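Local structure of shikimate kinase (Aquifex aeolicus, 2PT5) at residues S18-S23 / K155-S160; E61-L66 / L87-S92. The protein probably catalyses the magnesium-dependent transfer of phosphate from ATP to the 3-hydroxyl group of shikimate, the fifth of seven steps on the route to chorismate. All coordinates share one frame; numbering follows the deposited sequence.

Interaction 1: residues S18-S23 / K155-S160; sequences SLLSRS and KEILLS
Leu-20 meets Ile-157 and Leu-158 through its two methyl ends, a small example of how helices 10.7 Å apart at their axes make contact through side-chain tips. Its CD1 lies 3.9 Å from CD2 of Leu-158, and the two leucine side chains run alongside one another, pointing opposite ways. Ile-157 instead lies roughly perpendicular to Leu-20 and offers its CG2 branch to both methyls, with CG2 4.0 Å from CD2 of Leu-20. A chi1 of -172° swings CG of Leu-20 opposite the backbone N, and this carries the fork across although the CB bond itself does not aim at the other helix. Ser-23 adds a polar margin, its OG 3.8 Å from CD2 of Leu-158. In this P-loop kinase fold, helix 13-24 rises from the predicted ATP-binding loop and helix 150-162 is the last helix of the chain; their short segments cross at -46°. Ser-23 has a bond of its own: its hydroxyl donates to the carbonyl O of Leu-20, OG to O 2.8 Å, which turns it back onto its own helix and makes its meeting with Leu-158 purely van der Waals. Outside the two segments, Ile-157 also rests on Val-16 of helix 13-24 and on Val-144 of the edge strand 142-145, while Leu-158 extends the helix pairing to Leu-24 and Leu-19 does so to Pro-150 and Val-154.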
ATOM      1  N   SER A  18      10.391   2.932  -3.484  1.00 25.54           N
ATOM      2  CA  SER A  18      11.627   2.843  -4.257  1.00 33.43           C
ATOM      3  C   SER A  18      12.724   3.709  -3.634  1.00 33.72           C
ATOM      4  O   SER A  18      13.848   3.244  -3.433  1.00 34.13           O
ATOM      5  CB  SER A  18      11.388   3.291  -5.704  1.00 36.08           C
ATOM      6  OG  SER A  18      12.610   3.332  -6.431  1.00 35.12           O
ATOM      7  N   LEU A  19      12.394   4.965  -3.342  1.00 31.39           N
ATOM      8  CA  LEU A  19      13.343   5.893  -2.731  1.00 33.87           C
ATOM      9  C   LEU A  19      13.829   5.319  -1.400  1.00 33.45           C
ATOM     10  O   LEU A  19      15.019   5.343  -1.080  1.00 32.38           O
ATOM     11  CB  LEU A  19      12.674   7.259  -2.491  1.00 33.41           C
ATOM     12  CG  LEU A  19      12.362   8.178  -3.682  1.00 34.89           C
ATOM     13  CD1 LEU A  19      11.522   9.354  -3.216  1.00 39.32           C
ATOM     14  CD2 LEU A  19      13.655   8.691  -4.309  1.00 32.79           C
ATOM     15  N   LEU A  20      12.892   4.800  -0.624  1.00 35.76           N
ATOM     16  CA  LEU A  20      13.224   4.220   0.661  1.00 36.01           C
ATOM     17  C   LEU A  20      14.180   3.037   0.503  1.00 37.33           C
ATOM     18  O   LEU A  20      15.217   2.976   1.171  1.00 37.27           O
ATOM     19  CB  LEU A  20      11.945   3.760   1.371  1.00 34.20           C
ATOM     20  CG  LEU A  20      12.070   3.284   2.815  1.00 35.72           C
ATOM     21  CD1 LEU A  20      12.662   4.387   3.683  1.00 31.96           C
ATOM     22  CD2 LEU A  20      10.690   2.898   3.330  1.00 35.73           C
ATOM     23  N   SER A  21      13.840   2.103  -0.382  1.00 33.06           N
ATOM     24  CA  SER A  21      14.675   0.918  -0.567  1.00 35.18           C
ATOM     25  C   SER A  21      16.074   1.295  -1.031  1.00 34.56           C
ATOM     26  O   SER A  21      17.056   0.609  -0.732  1.00 32.04           O
ATOM     27  CB  SER A  21      14.039  -0.042  -1.575  1.00 34.14           C
ATOM     28  OG  SER A  21      14.422   0.271  -2.900  1.00 45.69           O
ATOM     29  N   ARG A  22      16.161   2.396  -1.763  1.00 32.45           N
ATOM     30  CA  ARG A  22      17.443   2.858  -2.263  1.00 31.16           C
ATOM     31  C   ARG A  22      18.320   3.461  -1.171  1.00 36.24           C
ATOM     32  O   ARG A  22      19.538   3.311  -1.206  1.00 35.36           O
ATOM     33  CB  ARG A  22      17.227   3.859  -3.399  1.00 30.55           C
ATOM     34  CG  ARG A  22      16.962   3.156  -4.719  1.00 29.74           C
ATOM     35  CD  ARG A  22      16.917   4.129  -5.875  1.00 38.64           C
ATOM     36  NE  ARG A  22      15.563   4.580  -6.171  1.00 34.76           N
ATOM     37  CZ  ARG A  22      15.286   5.620  -6.950  1.00 38.06           C
ATOM     38  NH1 ARG A  22      16.281   6.317  -7.497  1.00 29.88           N
ATOM     39  NH2 ARG A  22      14.020   5.945  -7.197  1.00 32.33           N
ATOM     40  N   SER A  23      17.703   4.133  -0.201  1.00 31.66           N
ATOM     41  CA  SER A  23      18.452   4.736   0.896  1.00 33.25           C
ATOM     42  C   SER A  23      18.834   3.709   1.960  1.00 31.31           C
ATOM     43  O   SER A  23      19.697   3.971   2.790  1.00 31.32           O
ATOM     44  CB  SER A  23      17.627   5.830   1.561  1.00 28.68           C
ATOM     45  OG  SER A  23      16.531   5.254   2.240  1.00 35.93           O
ATOM     46  N   LYS A 155      12.269  11.043   4.371  1.00 31.66           N
ATOM     47  CA  LYS A 155      12.996  11.557   5.531  1.00 38.36           C
ATOM     48  C   LYS A 155      12.178  11.299   6.790  1.00 37.92           C
ATOM     49  O   LYS A 155      12.730  10.994   7.848  1.00 36.54           O
ATOM     50  CB  LYS A 155      13.245  13.060   5.397  1.00 35.38           C
ATOM     51  CG  LYS A 155      14.249  13.432   4.327  1.00 45.24           C
ATOM     52  CD  LYS A 155      14.377  14.938   4.217  1.00 52.15           C
ATOM     53  CE  LYS A 155      15.360  15.339   3.139  1.00 59.84           C
ATOM     54  NZ  LYS A 155      15.390  16.822   2.985  1.00 65.15           N
ATOM     55  N   GLU A 156      10.860  11.434   6.666  1.00 38.34           N
ATOM     56  CA  GLU A 156       9.955  11.196   7.785  1.00 37.30           C
ATOM     57  C   GLU A 156      10.073   9.744   8.228  1.00 32.76           C
ATOM     58  O   GLU A 156      10.225   9.449   9.415  1.00 31.47           O
ATOM     59  CB  GLU A 156       8.506  11.477   7.368  1.00 47.02           C
ATOM     60  CG  GLU A 156       8.124  12.951   7.264  1.00 55.57           C
ATOM     61  CD  GLU A 156       6.738  13.154   6.654  1.00 65.63           C
ATOM     62  OE1 GLU A 156       5.770  12.520   7.128  1.00 69.53           O
ATOM     63  OE2 GLU A 156       6.614  13.950   5.698  1.00 68.75           O
ATOM     64  N   ILE A 157      10.005   8.832   7.266  1.00 27.24           N
ATOM     65  CA  ILE A 157      10.091   7.414   7.583  1.00 32.32           C
ATOM     66  C   ILE A 157      11.445   7.043   8.180  1.00 32.46           C
ATOM     67  O   ILE A 157      11.510   6.362   9.202  1.00 31.97           O
ATOM     68  CB  ILE A 157       9.813   6.553   6.337  1.00 31.82           C
ATOM     69  CG1 ILE A 157       8.374   6.792   5.863  1.00 26.96           C
ATOM     70  CG2 ILE A 157      10.015   5.074   6.664  1.00 33.39           C
ATOM     71  CD1 ILE A 157       8.091   6.216   4.503  1.00 35.24           C
ATOM     72  N   LEU A 158      12.524   7.488   7.541  1.00 34.18           N
ATOM     73  CA  LEU A 158      13.859   7.193   8.047  1.00 32.69           C
ATOM     74  C   LEU A 158      13.970   7.647   9.501  1.00 37.06           C
ATOM     75  O   LEU A 158      14.352   6.864  10.370  1.00 38.26           O
ATOM     76  CB  LEU A 158      14.920   7.891   7.184  1.00 28.56           C
ATOM     77  CG  LEU A 158      15.021   7.307   5.770  1.00 25.08           C
ATOM     78  CD1 LEU A 158      15.987   8.119   4.927  1.00 31.01           C
ATOM     79  CD2 LEU A 158      15.486   5.856   5.869  1.00 26.20           C
ATOM     80  N   LEU A 159      13.616   8.902   9.767  1.00 35.26           N
ATOM     81  CA  LEU A 159      13.688   9.419  11.132  1.00 41.21           C
ATOM     82  C   LEU A 159      12.875   8.574  12.107  1.00 42.81           C
ATOM     83  O   LEU A 159      13.280   8.379  13.254  1.00 46.25           O
ATOM     84  CB  LEU A 159      13.223  10.881  11.185  1.00 43.08           C
ATOM     85  CG  LEU A 159      14.245  11.893  10.643  1.00 44.23           C
ATOM     86  CD1 LEU A 159      13.662  13.302  10.683  1.00 45.21           C
ATOM     87  CD2 LEU A 159      15.520  11.822  11.474  1.00 43.67           C
ATOM     88  N   SER A 160      11.734   8.068  11.654  1.00 41.91           N
ATOM     89  CA  SER A 160      10.903   7.236  12.509  1.00 40.59           C
ATOM     90  C   SER A 160      11.571   5.884  12.702  1.00 40.40           C
ATOM     91  O   SER A 160      11.605   5.363  13.811  1.00 40.81           O
ATOM     92  CB  SER A 160       9.512   7.042  11.900  1.00 43.04           C
ATOM     93  OG  SER A 160       8.835   8.280  11.784  1.00 47.96           O
TER

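Interaction 2: residues E61-L66 / L87-S92; sequences EVLKDL and LNFMKS
Lys-64 lays the hydrocarbon part of its side chain obliquely over one face of the Phe-89 ring. The principle that a lysine can serve as an apolar partner is plain here: CG of Lys-64 stands 4.0 Å from the ring centroid of Phe-89, 25° off the ring normal and shifted toward the rim, a CH-pi contact. The next carbon follows the rim, with CD of Lys-64 3.6 Å from CE1 of Phe-89. On the same side of the ring, just past its outer end, lies the backbone: CA of Lys-64 is 3.9 Å from CZ of Phe-89. Phe-89 reaches this far because its CG is anti to the backbone N (chi1 172°), which sends the ring straight at helix 52-66. A second pairing runs deeper, toward the central sheet. The side chains of Leu-63 and Met-90, the latter present as selenomethionine, stand nearly perpendicular, CD2 of Leu-63 being 3.8 Å from CE of Met-90. The same CD2 of Leu-63 approaches the phenylalanine obliquely, 4.3 Å from CD2 of Phe-89. Both Leu-63 and Met-90 rest on Tyr-4 of strand 2-6, so the two helices, whose short segments run parallel within 3° at an axis distance of 11.1 Å, are layered side by side against the sheet of this alpha/beta fold. An alanine in place of Phe-89 would probably deprive the methylenes of Lys-64 of their aromatic platform and open a gap between the helices beside Leu-63. Further along, the Lys-64 chain bends at its last torsion, and its ammonium makes a cation-pi contact with Phe-60. Lysine thus divides its labour: its carbons pack on one aromatic ring while its charge is directed to another, and between segments 61-66 and 87-92 no hydrogen bond or salt bridge takes part.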
ATOM      1  N   GLU A  61      -1.254 -14.124  -0.990  1.00 48.58           N
ATOM      2  CA  GLU A  61      -0.259 -15.167  -1.218  1.00 50.05           C
ATOM      3  C   GLU A  61       1.046 -14.510  -1.642  1.00 47.01           C
ATOM      4  O   GLU A  61       2.124 -14.849  -1.142  1.00 43.85           O
ATOM      5  CB  GLU A  61      -0.710 -16.120  -2.330  1.00 59.77           C
ATOM      6  CG  GLU A  61       0.410 -17.032  -2.837  1.00 74.07           C
ATOM      7  CD  GLU A  61       0.042 -17.808  -4.096  1.00 81.90           C
ATOM      8  OE1 GLU A  61       0.942 -18.464  -4.667  1.00 83.86           O
ATOM      9  OE2 GLU A  61      -1.137 -17.767  -4.512  1.00 86.81           O
ATOM     10  N   VAL A  62       0.937 -13.570  -2.575  1.00 41.28           N
ATOM     11  CA  VAL A  62       2.100 -12.863  -3.083  1.00 39.49           C
ATOM     12  C   VAL A  62       2.793 -12.101  -1.959  1.00 39.02           C
ATOM     13  O   VAL A  62       4.022 -12.018  -1.920  1.00 35.06           O
ATOM     14  CB  VAL A  62       1.702 -11.882  -4.209  1.00 38.06           C
ATOM     15  CG1 VAL A  62       2.903 -11.083  -4.653  1.00 29.79           C
ATOM     16  CG2 VAL A  62       1.120 -12.658  -5.388  1.00 43.20           C
ATOM     17  N   LEU A  63       1.997 -11.548  -1.047  1.00 36.39           N
ATOM     18  CA  LEU A  63       2.545 -10.798   0.068  1.00 37.40           C
ATOM     19  C   LEU A  63       3.423 -11.711   0.905  1.00 40.10           C
ATOM     20  O   LEU A  63       4.562 -11.361   1.232  1.00 39.33           O
ATOM     21  CB  LEU A  63       1.425 -10.233   0.941  1.00 34.49           C
ATOM     22  CG  LEU A  63       1.882  -9.533   2.220  1.00 36.42           C
ATOM     23  CD1 LEU A  63       2.733  -8.316   1.861  1.00 37.38           C
ATOM     24  CD2 LEU A  63       0.653  -9.116   3.045  1.00 41.59           C
ATOM     25  N   LYS A  64       2.890 -12.881   1.254  1.00 39.83           N
ATOM     26  CA  LYS A  64       3.637 -13.840   2.057  1.00 42.76           C
ATOM     27  C   LYS A  64       4.927 -14.283   1.365  1.00 38.74           C
ATOM     28  O   LYS A  64       5.990 -14.286   1.981  1.00 39.97           O
ATOM     29  CB  LYS A  64       2.782 -15.069   2.376  1.00 43.97           C
ATOM     30  CG  LYS A  64       1.534 -14.790   3.192  1.00 45.09           C
ATOM     31  CD  LYS A  64       1.192 -16.010   4.040  1.00 51.52           C
ATOM     32  CE  LYS A  64      -0.297 -16.108   4.340  1.00 56.82           C
ATOM     33  NZ  LYS A  64      -1.084 -16.389   3.104  1.00 59.26           N
ATOM     34  N   ASP A  65       4.834 -14.647   0.089  1.00 37.83           N
ATOM     35  CA  ASP A  65       6.012 -15.079  -0.667  1.00 38.96           C
ATOM     36  C   ASP A  65       7.109 -14.002  -0.662  1.00 39.08           C
ATOM     37  O   ASP A  65       8.293 -14.295  -0.464  1.00 37.88           O
ATOM     38  CB  ASP A  65       5.616 -15.419  -2.110  1.00 46.55           C
ATOM     39  CG  ASP A  65       4.730 -16.655  -2.200  1.00 52.74           C
ATOM     40  OD1 ASP A  65       4.403 -17.075  -3.333  1.00 54.42           O
ATOM     41  OD2 ASP A  65       4.362 -17.210  -1.140  1.00 54.89           O
ATOM     42  N   LEU A  66       6.709 -12.756  -0.888  1.00 37.88           N
ATOM     43  CA  LEU A  66       7.640 -11.626  -0.883  1.00 37.86           C
ATOM     44  C   LEU A  66       8.264 -11.456   0.509  1.00 36.94           C
ATOM     45  O   LEU A  66       9.426 -11.048   0.645  1.00 36.92           O
ATOM     46  CB  LEU A  66       6.894 -10.339  -1.277  1.00 28.83           C
ATOM     47  CG  LEU A  66       6.812  -9.897  -2.750  1.00 35.90           C
ATOM     48  CD1 LEU A  66       6.544 -11.061  -3.680  1.00 35.74           C
ATOM     49  CD2 LEU A  66       5.714  -8.847  -2.883  1.00 31.61           C
ATOM     50  N   LEU A  87      -2.733  -7.348   7.441  1.00 37.65           N
ATOM     51  CA  LEU A  87      -2.046  -6.331   8.226  1.00 39.00           C
ATOM     52  C   LEU A  87      -1.394  -6.957   9.456  1.00 41.77           C
ATOM     53  O   LEU A  87      -0.263  -6.615   9.806  1.00 36.45           O
ATOM     54  CB  LEU A  87      -3.022  -5.219   8.633  1.00 36.69           C
ATOM     55  CG  LEU A  87      -2.460  -3.960   9.312  1.00 38.96           C
ATOM     56  CD1 LEU A  87      -1.328  -3.342   8.486  1.00 36.55           C
ATOM     57  CD2 LEU A  87      -3.586  -2.958   9.488  1.00 40.54           C
ATOM     58  N   ASN A  88      -2.100  -7.878  10.111  1.00 42.22           N
ATOM     59  CA  ASN A  88      -1.541  -8.535  11.289  1.00 41.32           C
ATOM     60  C   ASN A  88      -0.375  -9.421  10.880  1.00 39.80           C
ATOM     61  O   ASN A  88       0.597  -9.561  11.622  1.00 40.74           O
ATOM     62  CB  ASN A  88      -2.608  -9.347  12.017  1.00 46.86           C
ATOM     63  CG  ASN A  88      -3.496  -8.477  12.878  1.00 52.33           C
ATOM     64  OD1 ASN A  88      -3.004  -7.684  13.684  1.00 56.92           O
ATOM     65  ND2 ASN A  88      -4.807  -8.618  12.718  1.00 52.38           N
ATOM     66  N   PHE A  89      -0.466 -10.013   9.693  1.00 39.99           N
ATOM     67  CA  PHE A  89       0.628 -10.834   9.188  1.00 37.25           C
ATOM     68  C   PHE A  89       1.843  -9.912   9.032  1.00 37.85           C
ATOM     69  O   PHE A  89       2.944 -10.233   9.473  1.00 40.13           O
ATOM     70  CB  PHE A  89       0.272 -11.435   7.827  1.00 40.11           C
ATOM     71  CG  PHE A  89       1.425 -12.137   7.151  1.00 44.97           C
ATOM     72  CD1 PHE A  89       1.666 -13.490   7.376  1.00 45.02           C
ATOM     73  CD2 PHE A  89       2.277 -11.440   6.300  1.00 43.90           C
ATOM     74  CE1 PHE A  89       2.737 -14.139   6.760  1.00 47.10           C
ATOM     75  CE2 PHE A  89       3.354 -12.082   5.677  1.00 49.03           C
ATOM     76  CZ  PHE A  89       3.582 -13.433   5.909  1.00 45.64           C
HETATM   77  N   MSE A  90       1.633  -8.751   8.416  1.00 37.60           N
HETATM   78  CA  MSE A  90       2.719  -7.801   8.195  1.00 35.83           C
HETATM   79  C   MSE A  90       3.452  -7.404   9.471  1.00 39.60           C
HETATM   80  O   MSE A  90       4.678  -7.346   9.487  1.00 39.58           O
HETATM   81  CB  MSE A  90       2.192  -6.553   7.486  1.00 35.90           C
HETATM   82  CG  MSE A  90       1.943  -6.755   5.991  1.00 37.06           C
HETATM   83 SE   MSE A  90       1.204  -5.169   5.178  1.00 48.09          SE
HETATM   84  CE  MSE A  90      -0.510  -5.877   4.571  1.00 32.34           C
ATOM     85  N   LYS A  91       2.701  -7.134  10.536  1.00 40.82           N
ATOM     86  CA  LYS A  91       3.289  -6.751  11.810  1.00 42.20           C
ATOM     87  C   LYS A  91       4.147  -7.864  12.415  1.00 44.43           C
ATOM     88  O   LYS A  91       5.108  -7.590  13.139  1.00 45.83           O
ATOM     89  CB  LYS A  91       2.193  -6.345  12.795  1.00 42.19           C
ATOM     90  CG  LYS A  91       1.395  -5.128  12.355  1.00 39.83           C
ATOM     91  CD  LYS A  91       0.439  -4.663  13.437  1.00 43.81           C
ATOM     92  CE  LYS A  91      -0.231  -3.351  13.057  1.00 36.12           C
ATOM     93  NZ  LYS A  91      -1.053  -2.823  14.170  1.00 42.49           N
ATOM     94  N   SER A  92       3.812  -9.113  12.114  1.00 41.71           N
ATOM     95  CA  SER A  92       4.577 -10.235  12.646  1.00 49.88           C
ATOM     96  C   SER A  92       5.859 -10.471  11.857  1.00 49.74           C
ATOM     97  O   SER A  92       6.651 -11.346  12.201  1.00 52.31           O
ATOM     98  CB  SER A  92       3.742 -11.517  12.633  1.00 48.35           C
ATOM     99  OG  SER A  92       3.465 -11.946  11.308  1.00 51.62           O
TER

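The two interactions lie on opposite sides of the five-stranded parallel sheet, their centres 20 Å apart and their nearest atoms about 12 Å apart, without touching. Interaction 2 is nested within the loop that interaction 1 closes: helix 13-24 comes first, helices 52-66 and 84-91 follow, and helix 150-162 returns near the C-terminus to pair with the first. Interaction 1 therefore joins the two ends of the kinase fold beside strand 142-145, whereas interaction 2 links helices flanking strand 72-75 in sequence and reaches strand 2-6. Together they illustrate the three-layer alpha/beta/alpha sandwich, with helix pairs covering either face of the sheet that carries the predicted nucleotide-binding loop.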